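Long-range contact in alpha-1,3-glucanase (Paenibacillus glycanilyticus, PDB 6K0P), which probably hydrolyses alpha-1,3-glucan as a glycoside hydrolase of family 87, its catalytic domain here holding nigerose: residues A358-T363 / F420-L425. The protein carries 1 engineered substitution. Numbering follows the deposited sequence.
Sequences ALFSAT and FGYNTL. With GLC (alpha-D-glucopyranose), chain B.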
loop_
_atom_site.group_PDB
_atom_site.type_symbol
_atom_site.label_atom_id
_atom_site.label_comp_id
_atom_site.label_asym_id
_atom_site.label_seq_id
_atom_site.Cartn_x
_atom_site.Cartn_y
_atom_site.Cartn_z
ATOM N N ALA A 358 1.619 -5.975 -6.043
ATOM C CA ALA A 358 2.764 -6.625 -6.665
ATOM C C ALA A 358 2.308 -7.731 -7.605
ATOM O O ALA A 358 1.230 -8.318 -7.442
ATOM C CB ALA A 358 3.723 -7.205 -5.621
ATOM N N LEU A 359 3.160 -8.003 -8.592
ATOM C CA LEU A 359 2.978 -9.097 -9.536
ATOM C C LEU A 359 4.324 -9.785 -9.667
ATOM O O LEU A 359 5.307 -9.144 -10.051
ATOM C CB LEU A 359 2.511 -8.552 -10.892
ATOM C CG LEU A 359 2.092 -9.583 -11.942
ATOM C CD1 LEU A 359 0.903 -10.433 -11.485
ATOM C CD2 LEU A 359 1.736 -8.858 -13.230
ATOM N N PHE A 360 4.396 -11.055 -9.283
ATOM C CA PHE A 360 5.650 -11.803 -9.366
ATOM C C PHE A 360 5.470 -12.947 -10.348
ATOM O O PHE A 360 4.783 -13.928 -10.052
ATOM C CB PHE A 360 6.126 -12.328 -8.012
ATOM C CG PHE A 360 7.550 -12.848 -8.047
ATOM C CD1 PHE A 360 7.834 -14.113 -8.543
ATOM C CD2 PHE A 360 8.602 -12.050 -7.624
ATOM C CE1 PHE A 360 9.141 -14.573 -8.598
ATOM C CE2 PHE A 360 9.910 -12.506 -7.675
ATOM C CZ PHE A 360 10.179 -13.763 -8.158
ATOM N N SER A 361 6.112 -12.836 -11.500
ATOM C CA SER A 361 5.975 -13.832 -12.549
ATOM C C SER A 361 7.017 -14.925 -12.372
ATOM O O SER A 361 8.209 -14.643 -12.205
ATOM C CB SER A 361 6.130 -13.163 -13.908
ATOM O OG SER A 361 5.853 -14.053 -14.970
ATOM N N ALA A 362 6.561 -16.172 -12.409
ATOM C CA ALA A 362 7.446 -17.321 -12.297
ATOM C C ALA A 362 6.743 -18.502 -12.943
ATOM O O ALA A 362 5.522 -18.496 -13.119
ATOM C CB ALA A 362 7.789 -17.625 -10.835
ATOM N N THR A 363 7.527 -19.510 -13.307
ATOM C CA THR A 363 6.963 -20.695 -13.940
ATOM C C THR A 363 6.315 -21.593 -12.892
ATOM O O THR A 363 6.914 -21.878 -11.853
ATOM C CB THR A 363 8.034 -21.492 -14.693
ATOM O OG1 THR A 363 8.831 -22.218 -13.749
ATOM C CG2 THR A 363 8.930 -20.557 -15.501
ATOM N N PHE A 420 15.286 -13.686 -7.550
ATOM C CA PHE A 420 15.215 -13.990 -6.121
ATOM C C PHE A 420 15.441 -15.472 -5.823
ATOM O O PHE A 420 15.014 -15.977 -4.775
ATOM C CB PHE A 420 13.918 -13.481 -5.478
ATOM C CG PHE A 420 13.753 -11.984 -5.549
ATOM C CD1 PHE A 420 13.233 -11.383 -6.684
ATOM C CD2 PHE A 420 14.122 -11.183 -4.481
ATOM C CE1 PHE A 420 13.086 -10.007 -6.752
ATOM C CE2 PHE A 420 13.975 -9.811 -4.540
ATOM C CZ PHE A 420 13.458 -9.222 -5.681
ATOM N N GLY A 421 16.104 -16.184 -6.732
ATOM C CA GLY A 421 16.338 -17.603 -6.569
ATOM C C GLY A 421 15.212 -18.502 -7.028
ATOM O O GLY A 421 15.362 -19.731 -6.974
ATOM N N TYR A 422 14.097 -17.940 -7.480
ATOM C CA TYR A 422 12.973 -18.733 -7.948
ATOM C C TYR A 422 13.115 -19.044 -9.439
ATOM O O TYR A 422 14.005 -18.543 -10.126
ATOM C CB TYR A 422 11.654 -18.019 -7.643
ATOM C CG TYR A 422 11.452 -17.752 -6.163
ATOM C CD1 TYR A 422 11.097 -18.780 -5.294
ATOM C CD2 TYR A 422 11.611 -16.479 -5.635
ATOM C CE1 TYR A 422 10.913 -18.543 -3.941
ATOM C CE2 TYR A 422 11.426 -16.233 -4.282
ATOM C CZ TYR A 422 11.080 -17.269 -3.441
ATOM O OH TYR A 422 10.900 -17.026 -2.098
ATOM N N ASN A 423 12.215 -19.887 -9.941
ATOM C CA ASN A 423 12.264 -20.341 -11.329
ATOM C C ASN A 423 11.438 -19.379 -12.174
ATOM O O ASN A 423 10.206 -19.454 -12.202
ATOM C CB ASN A 423 11.734 -21.766 -11.427
ATOM C CG ASN A 423 11.856 -22.341 -12.824
ATOM O OD1 ASN A 423 12.439 -21.727 -13.719
ATOM N ND2 ASN A 423 11.310 -23.536 -13.015
ATOM N N THR A 424 12.115 -18.475 -12.881
ATOM C CA THR A 424 11.413 -17.479 -13.679
ATOM C C THR A 424 12.219 -17.130 -14.920
ATOM O O THR A 424 13.448 -17.192 -14.920
ATOM C CB THR A 424 11.124 -16.204 -12.882
ATOM O OG1 THR A 424 10.711 -15.174 -13.786
ATOM C CG2 THR A 424 12.359 -15.746 -12.123
ATOM N N LEU A 425 11.502 -16.755 -15.977
ATOM C CA LEU A 425 12.099 -16.333 -17.234
ATOM C C LEU A 425 12.253 -14.821 -17.333
ATOM O O LEU A 425 12.727 -14.326 -18.358
ATOM C CB LEU A 425 11.249 -16.836 -18.404
ATOM C CG LEU A 425 10.857 -18.314 -18.314
ATOM C CD1 LEU A 425 9.700 -18.633 -19.251
ATOM C CD2 LEU A 425 12.058 -19.186 -18.626
HETATM C C1 GLC B . 5.102 -16.956 0.076
HETATM C C2 GLC B . 4.592 -18.377 0.295
HETATM C C3 GLC B . 5.765 -19.342 0.167
HETATM C C4 GLC B . 6.477 -19.144 -1.170
HETATM C C5 GLC B . 6.865 -17.672 -1.331
HETATM C C6 GLC B . 7.555 -17.371 -2.662
HETATM O O2 GLC B . 4.028 -18.473 1.588
HETATM O O3 GLC B . 5.325 -20.677 0.312
HETATM O O4 GLC B . 7.628 -19.962 -1.216
HETATM O O5 GLC B . 5.710 -16.861 -1.203
HETATM O O6 GLC B . 6.732 -17.755 -3.747
HETATM O O HOH W 1 10.208 -12.814 -12.874
HETATM O O HOH W 2 8.548 -14.579 -15.524
#
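T363 N donates to N423 O at 2.9 Å, with an N-H...O angle of 160° and the donor in the carbonyl plane, a direct hydrogen bond joining 358-363 to 420-425. T363 OG1 adds a weak, long bond to the same oxygen; N423 ND2 also lies near that hydroxyl, but at a poor angle for bonding. The methyl of A362 packs on this carbonyl too, CB lying 3.3 Å from N423 O. One residue further on, T424 OG1 bonds G426 N and two waters. The first water, 2.6 Å from T424 OG1, also bonds S361 O; the second joins T424 OG1 to S361 OG, which is also bonded to N370 N. Where the polar bridges end, the F360 ring takes over. Its CG stands anti to the backbone N (chi1 -168°), carrying the ring toward the other segment; F420 CD1 lies at its edge, in the ring plane, 3.6 Å from F360 CE2. Y422 CD2 approaches F360 CZ at 4.0 Å, the two planes inclined at 82°. An alanine at F360 would probably leave a gap beside the sugar-contacting rings of F420 and Y422, each losing a ring neighbour and freer to shift. Y422 OH lies 3.4 Å from C6 of a bound glucose, while F420 touches another glucose and packs on Y418 and Y392. The contact thus joins the end of strand 357-360 to a loop of the parallel beta-helix, in an aromatic cluster shared by two glycan pockets.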